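Local coordinates for protein thermosome subunit (Methanococcoides burtonii, PDB 3AQ1) that probably acts as an ATP-dependent chaperone of the TCP-1 family, binding unfolded proteins and using ATP hydrolysis to assist their folding, at residues H80-T91 against L369-L380; L104-I112 against D344-I353. All coordinates share one frame; numbering follows the deposited sequence.

Contact 1 joins 80-91 to 369-380 across 278 residues, and contact 2, nested in the loop so closed, joins 104-112 to 344-353; the pair illustrates how a chain that leaves a domain returns to it. Their centres lie 28 Å apart and their nearest atoms about 10 Å, so they do not touch. Contact 2 is the more buried: its centre lies about 9 Å from the centre of the chain, that of contact 1 about 29 Å. As in other group II chaperonins, contact 1 probably lies in the equatorial domain and contact 2 in the intermediate domain, each built from both flanks of the apical insertion.

Contact 1: H80-T91 against L369-L380; sequences HAAEKCREILET and LSLRLSEYASTL
Lys84 lays its aliphatic chain over one face of the Tyr376 ring, a CH-pi contact in which CE stands 3.8 Å from the ring centroid. The bend at chi2 (56°) turns the lysine along the ring, and NZ runs on to a salt bridge with Glu87 OE1, met from above the carboxylate plane at 3.1 Å. His80 takes the tyrosine differently: the edge of Tyr376 points at the imidazole face in an offset T-shaped pair, centroids 5.6 Å apart and planes at 77°. Deeper in, Ile88 CG2 reaches Leu369 CD2 at 3.4 Å and also rests on Arg372 CD, while Leu373 CD2 lies 3.9 Å from Cys85 SG.

Further out, Glu384 hydrogen-bonds His80 ND1 and Glu368 forms a salt bridge with Arg372 NE, so the strongest polar partner of each lies outside the two segments. Phe391 packs on Ala81 and Leu373, and Ile456 on Leu369. The segment axes approach to 10.3 Å with 121° between their directions, and with helices 383-394 and 449-467 packed on them the pair forms part of a helical cluster, consistent with the largely helical equatorial domain of group II chaperonins.

Contact 2: L104-I112 against D344-I353; sequences LIKIAGTAI and DALHVVGVVI
Ile107 and Val352 meet tip to tip: CD1 of the isoleucine comes to 3.3 Å from Val352 CG1. Its other branch, CG2, anti to the backbone N, lies 3.9 Å from Val348 CG1 and touches Val352 CG2 as well. One isoleucine thus spans two successive turns of the opposing helix. Leu104, a turn earlier, stands roughly at right angles to its partners and sets CD2 against both Val349 CG1 and Ile353 CG1, the latter at 3.6 Å.

Small residues allow a close approach at the other end. Ala108 and Ala345 have their CA atoms 4.8 Å apart, and Val349 CG2 lies 3.4 Å from Ala108 CB. In the type I turn from Gly109 to Ile112, Ala111 sets its methyl against the backbone of Ala345, CB lying 3.6 Å from Ala345 N, and beside Val348 CG2. Ile112 CG1 then closes over Ala345 CB. Thr110 OG1 turns back to hydrogen-bond Ile107 O at 2.7 Å, in the carbonyl plane, and shares that acceptor with its own backbone N.

Replacing Ile107 with an alanine is likely to leave Val348 and Val352 without their shared partner and to open a gap beside Val358 of strand 357-360, which also touches this isoleucine.

With segment axes 8.7 Å apart and crossing at 132°, the contact is overwhelmingly apolar, aliphatic carbons doing nearly all the touching; the union therefore rests largely on shape and exclusion of water, while Thr110 OG1 and N both hydrogen-bond Ile107 O within their own segment.

Contact 1: H80-T91 against L369-L380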
loop_
_atom_site.group_PDB
_atom_site.type_symbol
_atom_site.label_atom_id
_atom_site.label_comp_id
_atom_site.label_asym_id
_atom_site.label_seq_id
_atom_site.Cartn_x
_atom_site.Cartn_y
_atom_site.Cartn_z
ATOM N N HIS A 80 -0.508 -15.446 25.722
ATOM C CA HIS A 80 -1.520 -16.413 25.342
ATOM C C HIS A 80 -2.784 -15.652 24.928
ATOM O O HIS A 80 -3.475 -16.020 23.971
ATOM C CB HIS A 80 -1.774 -17.378 26.508
ATOM C CG HIS A 80 -2.652 -18.538 26.164
ATOM N ND1 HIS A 80 -3.360 -19.242 27.118
ATOM C CD2 HIS A 80 -2.948 -19.115 24.975
ATOM C CE1 HIS A 80 -4.051 -20.203 26.530
ATOM N NE2 HIS A 80 -3.820 -20.148 25.231
ATOM N N ALA A 81 -3.062 -14.563 25.634
ATOM C CA ALA A 81 -4.194 -13.714 25.292
ATOM C C ALA A 81 -4.064 -13.194 23.871
ATOM O O ALA A 81 -4.967 -13.365 23.065
ATOM C CB ALA A 81 -4.314 -12.562 26.267
ATOM N N ALA A 82 -2.935 -12.566 23.564
ATOM C CA ALA A 82 -2.708 -12.001 22.236
ATOM C C ALA A 82 -2.899 -13.037 21.145
ATOM O O ALA A 82 -3.457 -12.749 20.090
ATOM C CB ALA A 82 -1.329 -11.408 22.140
ATOM N N GLU A 83 -2.422 -14.245 21.399
ATOM C CA GLU A 83 -2.521 -15.312 20.416
ATOM C C GLU A 83 -3.969 -15.784 20.262
ATOM O O GLU A 83 -4.426 -16.094 19.155
ATOM C CB GLU A 83 -1.570 -16.457 20.782
ATOM C CG GLU A 83 -0.095 -16.068 20.635
ATOM C CD GLU A 83 0.859 -16.973 21.402
ATOM O OE1 GLU A 83 0.382 -17.806 22.207
ATOM O OE2 GLU A 83 2.090 -16.835 21.202
ATOM N N LYS A 84 -4.693 -15.810 21.375
ATOM C CA LYS A 84 -6.114 -16.134 21.346
ATOM C C LYS A 84 -6.952 -15.056 20.641
ATOM O O LYS A 84 -8.039 -15.339 20.160
ATOM C CB LYS A 84 -6.632 -16.362 22.760
ATOM C CG LYS A 84 -8.000 -17.000 22.806
ATOM C CD LYS A 84 -8.029 -18.323 22.040
ATOM C CE LYS A 84 -9.426 -18.951 22.066
ATOM N NZ LYS A 84 -9.655 -19.898 20.937
ATOM N N CYS A 85 -6.456 -13.821 20.588
ATOM C CA CYS A 85 -7.156 -12.757 19.868
ATOM C C CYS A 85 -7.022 -12.969 18.369
ATOM O O CYS A 85 -7.942 -12.676 17.610
ATOM C CB CYS A 85 -6.628 -11.365 20.249
ATOM S SG CYS A 85 -7.225 -10.726 21.847
ATOM N N ARG A 86 -5.867 -13.479 17.952
ATOM C CA ARG A 86 -5.596 -13.733 16.543
ATOM C C ARG A 86 -6.587 -14.755 16.009
ATOM O O ARG A 86 -7.116 -14.594 14.911
ATOM C CB ARG A 86 -4.161 -14.224 16.369
ATOM C CG ARG A 86 -3.704 -14.463 14.936
ATOM C CD ARG A 86 -2.280 -15.018 14.968
ATOM N NE ARG A 86 -1.705 -15.269 13.647
ATOM C CZ ARG A 86 -0.487 -15.774 13.451
ATOM N NH1 ARG A 86 0.278 -16.083 14.490
ATOM N NH2 ARG A 86 -0.033 -15.975 12.218
ATOM N N GLU A 87 -6.849 -15.797 16.800
ATOM C CA GLU A 87 -7.823 -16.827 16.437
ATOM C C GLU A 87 -9.225 -16.254 16.374
ATOM O O GLU A 87 -9.965 -16.496 15.426
ATOM C CB GLU A 87 -7.828 -17.964 17.453
ATOM C CG GLU A 87 -6.554 -18.770 17.556
ATOM C CD GLU A 87 -6.699 -19.877 18.580
ATOM O OE1 GLU A 87 -7.769 -20.533 18.574
ATOM O OE2 GLU A 87 -5.765 -20.076 19.393
ATOM N N ILE A 88 -9.599 -15.514 17.407
ATOM C CA ILE A 88 -10.920 -14.912 17.447
ATOM C C ILE A 88 -11.150 -13.938 16.288
ATOM O O ILE A 88 -12.250 -13.871 15.743
ATOM C CB ILE A 88 -11.166 -14.194 18.775
ATOM C CG1 ILE A 88 -11.102 -15.191 19.930
ATOM C CG2 ILE A 88 -12.518 -13.508 18.754
ATOM C CD1 ILE A 88 -11.441 -14.579 21.268
ATOM N N LEU A 89 -10.117 -13.187 15.912
ATOM C CA LEU A 89 -10.232 -12.260 14.793
ATOM C C LEU A 89 -10.534 -12.984 13.492
ATOM O O LEU A 89 -11.466 -12.615 12.782
ATOM C CB LEU A 89 -8.965 -11.424 14.633
ATOM C CG LEU A 89 -8.888 -10.160 15.490
ATOM C CD1 LEU A 89 -7.455 -9.659 15.583
ATOM C CD2 LEU A 89 -9.816 -9.077 14.955
ATOM N N GLU A 90 -9.750 -14.014 13.182
ATOM C CA GLU A 90 -9.929 -14.761 11.938
ATOM C C GLU A 90 -11.341 -15.306 11.832
ATOM O O GLU A 90 -11.815 -15.628 10.745
ATOM C CB GLU A 90 -8.929 -15.906 11.836
ATOM C CG GLU A 90 -8.268 -15.991 10.480
ATOM C CD GLU A 90 -6.772 -15.766 10.561
ATOM O OE1 GLU A 90 -6.137 -16.367 11.456
ATOM O OE2 GLU A 90 -6.232 -14.998 9.733
ATOM N N THR A 91 -12.005 -15.395 12.977
ATOM C CA THR A 91 -13.371 -15.892 13.058
ATOM C C THR A 91 -14.413 -14.794 12.841
ATOM O O THR A 91 -15.488 -15.067 12.335
ATOM C CB THR A 91 -13.618 -16.616 14.417
ATOM O OG1 THR A 91 -13.179 -17.982 14.328
ATOM C CG2 THR A 91 -15.099 -16.573 14.814
ATOM N N LEU A 369 -13.744 -8.976 20.665
ATOM C CA LEU A 369 -12.602 -9.653 21.268
ATOM C C LEU A 369 -12.757 -9.731 22.766
ATOM O O LEU A 369 -12.654 -10.809 23.341
ATOM C CB LEU A 369 -11.299 -8.946 20.922
ATOM C CG LEU A 369 -10.869 -9.212 19.486
ATOM C CD1 LEU A 369 -9.616 -8.444 19.171
ATOM C CD2 LEU A 369 -10.641 -10.687 19.329
ATOM N N SER A 370 -13.014 -8.592 23.402
ATOM C CA SER A 370 -13.147 -8.543 24.858
ATOM C C SER A 370 -14.196 -9.513 25.363
ATOM O O SER A 370 -13.966 -10.255 26.318
ATOM C CB SER A 370 -13.504 -7.141 25.313
ATOM O OG SER A 370 -13.823 -7.136 26.691
ATOM N N LEU A 371 -15.357 -9.500 24.721
ATOM C CA LEU A 371 -16.435 -10.395 25.107
ATOM C C LEU A 371 -16.021 -11.863 24.979
ATOM O O LEU A 371 -16.123 -12.632 25.929
ATOM C CB LEU A 371 -17.678 -10.120 24.271
ATOM C CG LEU A 371 -18.799 -11.143 24.435
ATOM C CD1 LEU A 371 -19.499 -10.933 25.772
ATOM C CD2 LEU A 371 -19.785 -11.058 23.287
ATOM N N ARG A 372 -15.546 -12.253 23.803
ATOM C CA ARG A 372 -15.197 -13.643 23.556
ATOM C C ARG A 372 -13.964 -14.070 24.315
ATOM O O ARG A 372 -13.713 -15.258 24.480
ATOM C CB ARG A 372 -14.969 -13.880 22.075
ATOM C CG ARG A 372 -16.207 -13.731 21.245
ATOM C CD ARG A 372 -15.814 -13.605 19.789
ATOM N NE ARG A 372 -16.978 -13.504 18.920
ATOM C CZ ARG A 372 -17.407 -14.489 18.146
ATOM N NH1 ARG A 372 -16.757 -15.645 18.126
ATOM N NH2 ARG A 372 -18.477 -14.313 17.385
ATOM N N LEU A 373 -13.178 -13.110 24.773
ATOM C CA LEU A 373 -11.955 -13.467 25.467
ATOM C C LEU A 373 -12.236 -13.569 26.959
ATOM O O LEU A 373 -11.475 -14.182 27.701
ATOM C CB LEU A 373 -10.844 -12.457 25.176
ATOM C CG LEU A 373 -9.450 -12.838 25.663
ATOM C CD1 LEU A 373 -9.001 -14.124 24.994
ATOM C CD2 LEU A 373 -8.467 -11.701 25.402
ATOM N N SER A 374 -13.338 -12.960 27.388
ATOM C CA SER A 374 -13.797 -13.086 28.767
ATOM C C SER A 374 -14.523 -14.408 28.928
ATOM O O SER A 374 -14.594 -14.958 30.025
ATOM C CB SER A 374 -14.712 -11.924 29.165
ATOM O OG SER A 374 -13.959 -10.828 29.652
ATOM N N GLU A 375 -15.069 -14.908 27.825
ATOM C CA GLU A 375 -15.658 -16.236 27.808
ATOM C C GLU A 375 -14.538 -17.267 27.914
ATOM O O GLU A 375 -14.627 -18.221 28.694
ATOM C CB GLU A 375 -16.490 -16.450 26.539
ATOM C CG GLU A 375 -17.994 -16.342 26.760
ATOM C CD GLU A 375 -18.727 -15.695 25.590
ATOM O OE1 GLU A 375 -18.062 -15.244 24.634
ATOM O OE2 GLU A 375 -19.974 -15.627 25.628
ATOM N N TYR A 376 -13.477 -17.057 27.142
ATOM C CA TYR A 376 -12.298 -17.915 27.195
ATOM C C TYR A 376 -11.725 -17.926 28.610
ATOM O O TYR A 376 -11.447 -18.989 29.165
ATOM C CB TYR A 376 -11.244 -17.430 26.196
ATOM C CG TYR A 376 -10.082 -18.375 25.988
ATOM C CD1 TYR A 376 -10.257 -19.587 25.333
ATOM C CD2 TYR A 376 -8.803 -18.050 26.427
ATOM C CE1 TYR A 376 -9.191 -20.460 25.132
ATOM C CE2 TYR A 376 -7.728 -18.916 26.230
ATOM C CZ TYR A 376 -7.931 -20.122 25.580
ATOM O OH TYR A 376 -6.879 -20.991 25.374
ATOM N N ALA A 377 -11.560 -16.737 29.188
ATOM C CA ALA A 377 -11.037 -16.595 30.544
ATOM C C ALA A 377 -11.667 -17.603 31.496
ATOM O O ALA A 377 -10.966 -18.283 32.242
ATOM C CB ALA A 377 -11.255 -15.179 31.058
ATOM N N SER A 378 -12.992 -17.695 31.465
ATOM C CA SER A 378 -13.720 -18.616 32.331
ATOM C C SER A 378 -13.294 -20.078 32.159
ATOM O O SER A 378 -13.173 -20.813 33.138
ATOM C CB SER A 378 -15.224 -18.477 32.106
ATOM O OG SER A 378 -15.682 -17.233 32.600
ATOM N N THR A 379 -13.063 -20.496 30.919
ATOM C CA THR A 379 -12.699 -21.884 30.640
ATOM C C THR A 379 -11.231 -22.164 30.946
ATOM O O THR A 379 -10.709 -23.227 30.612
ATOM C CB THR A 379 -12.989 -22.271 29.177
ATOM O OG1 THR A 379 -11.900 -21.850 28.341
ATOM C CG2 THR A 379 -14.292 -21.633 28.700
ATOM N N LEU A 380 -10.566 -21.199 31.571
ATOM C CA LEU A 380 -9.201 -21.396 32.042
ATOM C C LEU A 380 -9.175 -21.477 33.566
ATOM O O LEU A 380 -10.182 -21.214 34.227
ATOM C CB LEU A 380 -8.284 -20.278 31.549
ATOM C CG LEU A 380 -7.782 -20.448 30.119
ATOM C CD1 LEU A 380 -6.918 -19.266 29.717
ATOM C CD2 LEU A 380 -7.012 -21.751 29.986
#

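Contact 2: L104-I112 against D344-I353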
loop_
_atom_site.group_PDB
_atom_site.type_symbol
_atom_site.label_atom_id
_atom_site.label_comp_id
_atom_site.label_asym_id
_atom_site.label_seq_id
_atom_site.Cartn_x
_atom_site.Cartn_y
_atom_site.Cartn_z
ATOM N N LEU A 104 -14.597 -4.160 -2.762
ATOM C CA LEU A 104 -13.313 -3.526 -3.049
ATOM C C LEU A 104 -13.496 -2.039 -3.343
ATOM O O LEU A 104 -12.720 -1.208 -2.883
ATOM C CB LEU A 104 -12.623 -4.201 -4.227
ATOM C CG LEU A 104 -12.009 -5.572 -3.990
ATOM C CD1 LEU A 104 -11.601 -6.202 -5.327
ATOM C CD2 LEU A 104 -10.833 -5.440 -3.046
ATOM N N ILE A 105 -14.528 -1.715 -4.114
ATOM C CA ILE A 105 -14.867 -0.333 -4.397
ATOM C C ILE A 105 -15.316 0.420 -3.149
ATOM O O ILE A 105 -15.050 1.617 -3.006
ATOM C CB ILE A 105 -15.958 -0.245 -5.448
ATOM C CG1 ILE A 105 -15.332 -0.430 -6.824
ATOM C CG2 ILE A 105 -16.677 1.090 -5.348
ATOM C CD1 ILE A 105 -16.144 0.127 -7.945
ATOM N N LYS A 106 -15.996 -0.287 -2.253
ATOM C CA LYS A 106 -16.373 0.274 -0.956
ATOM C C LYS A 106 -15.132 0.514 -0.095
ATOM O O LYS A 106 -15.001 1.566 0.537
ATOM C CB LYS A 106 -17.343 -0.655 -0.226
ATOM C CG LYS A 106 -18.181 0.013 0.854
ATOM C CD LYS A 106 -18.660 -1.024 1.866
ATOM C CE LYS A 106 -20.145 -0.923 2.158
ATOM N NZ LYS A 106 -20.500 0.325 2.881
ATOM N N ILE A 107 -14.230 -0.464 -0.071
ATOM C CA ILE A 107 -12.974 -0.343 0.664
ATOM C C ILE A 107 -12.153 0.855 0.169
ATOM O O ILE A 107 -11.811 1.740 0.952
ATOM C CB ILE A 107 -12.170 -1.664 0.623
ATOM C CG1 ILE A 107 -12.803 -2.673 1.573
ATOM C CG2 ILE A 107 -10.699 -1.461 1.000
ATOM C CD1 ILE A 107 -12.140 -4.018 1.561
ATOM N N ALA A 108 -11.868 0.896 -1.128
ATOM C CA ALA A 108 -11.148 2.020 -1.724
ATOM C C ALA A 108 -11.801 3.367 -1.399
ATOM O O ALA A 108 -11.109 4.346 -1.127
ATOM C CB ALA A 108 -11.012 1.840 -3.245
ATOM N N GLY A 109 -13.128 3.413 -1.435
ATOM C CA GLY A 109 -13.866 4.605 -1.050
ATOM C C GLY A 109 -13.402 5.207 0.273
ATOM O O GLY A 109 -13.334 6.424 0.415
ATOM N N THR A 110 -13.073 4.361 1.245
ATOM C CA THR A 110 -12.710 4.847 2.569
ATOM C C THR A 110 -11.451 5.716 2.574
ATOM O O THR A 110 -11.250 6.519 3.493
ATOM C CB THR A 110 -12.516 3.695 3.583
ATOM O OG1 THR A 110 -11.280 3.007 3.321
ATOM C CG2 THR A 110 -13.689 2.721 3.540
ATOM N N ALA A 111 -10.598 5.561 1.567
ATOM C CA ALA A 111 -9.335 6.313 1.528
ATOM C C ALA A 111 -9.457 7.650 0.789
ATOM O O ALA A 111 -8.507 8.433 0.715
ATOM C CB ALA A 111 -8.200 5.459 0.936
ATOM N N ILE A 112 -10.651 7.910 0.281
ATOM C CA ILE A 112 -10.892 9.022 -0.613
ATOM C C ILE A 112 -11.923 9.950 0.009
ATOM O O ILE A 112 -13.130 9.761 -0.159
ATOM C CB ILE A 112 -11.418 8.501 -1.985
ATOM C CG1 ILE A 112 -10.503 7.394 -2.532
ATOM C CG2 ILE A 112 -11.604 9.644 -2.978
ATOM C CD1 ILE A 112 -10.942 6.846 -3.885
ATOM N N ASP A 344 -3.354 6.485 -1.687
ATOM C CA ASP A 344 -3.877 5.874 -0.475
ATOM C C ASP A 344 -4.812 4.717 -0.776
ATOM O O ASP A 344 -4.667 3.636 -0.208
ATOM C CB ASP A 344 -4.579 6.902 0.402
ATOM C CG ASP A 344 -3.619 7.850 1.055
ATOM O OD1 ASP A 344 -2.444 7.470 1.230
ATOM O OD2 ASP A 344 -4.040 8.978 1.384
ATOM N N ALA A 345 -5.770 4.942 -1.671
ATOM C CA ALA A 345 -6.747 3.907 -1.986
ATOM C C ALA A 345 -6.089 2.649 -2.548
ATOM O O ALA A 345 -6.462 1.540 -2.179
ATOM C CB ALA A 345 -7.802 4.429 -2.930
ATOM N N LEU A 346 -5.119 2.826 -3.445
ATOM C CA LEU A 346 -4.396 1.696 -4.019
ATOM C C LEU A 346 -3.831 0.820 -2.902
ATOM O O LEU A 346 -4.061 -0.384 -2.879
ATOM C CB LEU A 346 -3.278 2.165 -4.969
ATOM C CG LEU A 346 -3.703 2.688 -6.347
ATOM C CD1 LEU A 346 -2.616 3.513 -7.002
ATOM C CD2 LEU A 346 -4.158 1.581 -7.259
ATOM N N HIS A 347 -3.122 1.439 -1.964
ATOM C CA HIS A 347 -2.530 0.740 -0.821
ATOM C C HIS A 347 -3.536 0.006 0.056
ATOM O O HIS A 347 -3.355 -1.179 0.332
ATOM C CB HIS A 347 -1.689 1.700 0.024
ATOM C CG HIS A 347 -0.355 2.014 -0.585
ATOM N ND1 HIS A 347 0.797 1.337 -0.244
ATOM C CD2 HIS A 347 0.006 2.916 -1.530
ATOM C CE1 HIS A 347 1.810 1.820 -0.940
ATOM N NE2 HIS A 347 1.357 2.778 -1.730
ATOM N N VAL A 348 -4.586 0.701 0.490
ATOM C CA VAL A 348 -5.610 0.080 1.325
ATOM C C VAL A 348 -6.198 -1.148 0.634
ATOM O O VAL A 348 -6.297 -2.222 1.221
ATOM C CB VAL A 348 -6.756 1.056 1.699
ATOM C CG1 VAL A 348 -7.693 0.390 2.675
ATOM C CG2 VAL A 348 -6.198 2.318 2.313
ATOM N N VAL A 349 -6.592 -0.993 -0.616
ATOM C CA VAL A 349 -7.114 -2.128 -1.365
ATOM C C VAL A 349 -6.081 -3.264 -1.528
ATOM O O VAL A 349 -6.406 -4.446 -1.358
ATOM C CB VAL A 349 -7.660 -1.675 -2.711
ATOM C CG1 VAL A 349 -8.216 -2.868 -3.490
ATOM C CG2 VAL A 349 -8.729 -0.628 -2.481
ATOM N N GLY A 350 -4.841 -2.903 -1.844
ATOM C CA GLY A 350 -3.767 -3.875 -1.910
ATOM C C GLY A 350 -3.651 -4.670 -0.623
ATOM O O GLY A 350 -3.677 -5.897 -0.624
ATOM N N VAL A 351 -3.533 -3.958 0.489
ATOM C CA VAL A 351 -3.368 -4.595 1.786
ATOM C C VAL A 351 -4.568 -5.453 2.186
ATOM O O VAL A 351 -4.403 -6.517 2.760
ATOM C CB VAL A 351 -3.072 -3.558 2.873
ATOM C CG1 VAL A 351 -3.227 -4.179 4.262
ATOM C CG2 VAL A 351 -1.674 -2.967 2.655
ATOM N N VAL A 352 -5.774 -5.000 1.879
ATOM C CA VAL A 352 -6.951 -5.807 2.162
ATOM C C VAL A 352 -6.928 -7.097 1.334
ATOM O O VAL A 352 -7.146 -8.187 1.866
ATOM C CB VAL A 352 -8.258 -5.025 1.904
ATOM C CG1 VAL A 352 -9.447 -5.951 1.898
ATOM C CG2 VAL A 352 -8.441 -3.943 2.944
ATOM N N ILE A 353 -6.652 -6.974 0.039
ATOM C CA ILE A 353 -6.625 -8.137 -0.841
ATOM C C ILE A 353 -5.579 -9.142 -0.361
ATOM O O ILE A 353 -5.800 -10.351 -0.388
ATOM C CB ILE A 353 -6.373 -7.733 -2.309
ATOM C CG1 ILE A 353 -7.619 -7.058 -2.882
ATOM C CG2 ILE A 353 -5.982 -8.950 -3.160
ATOM C CD1 ILE A 353 -7.492 -6.650 -4.315
#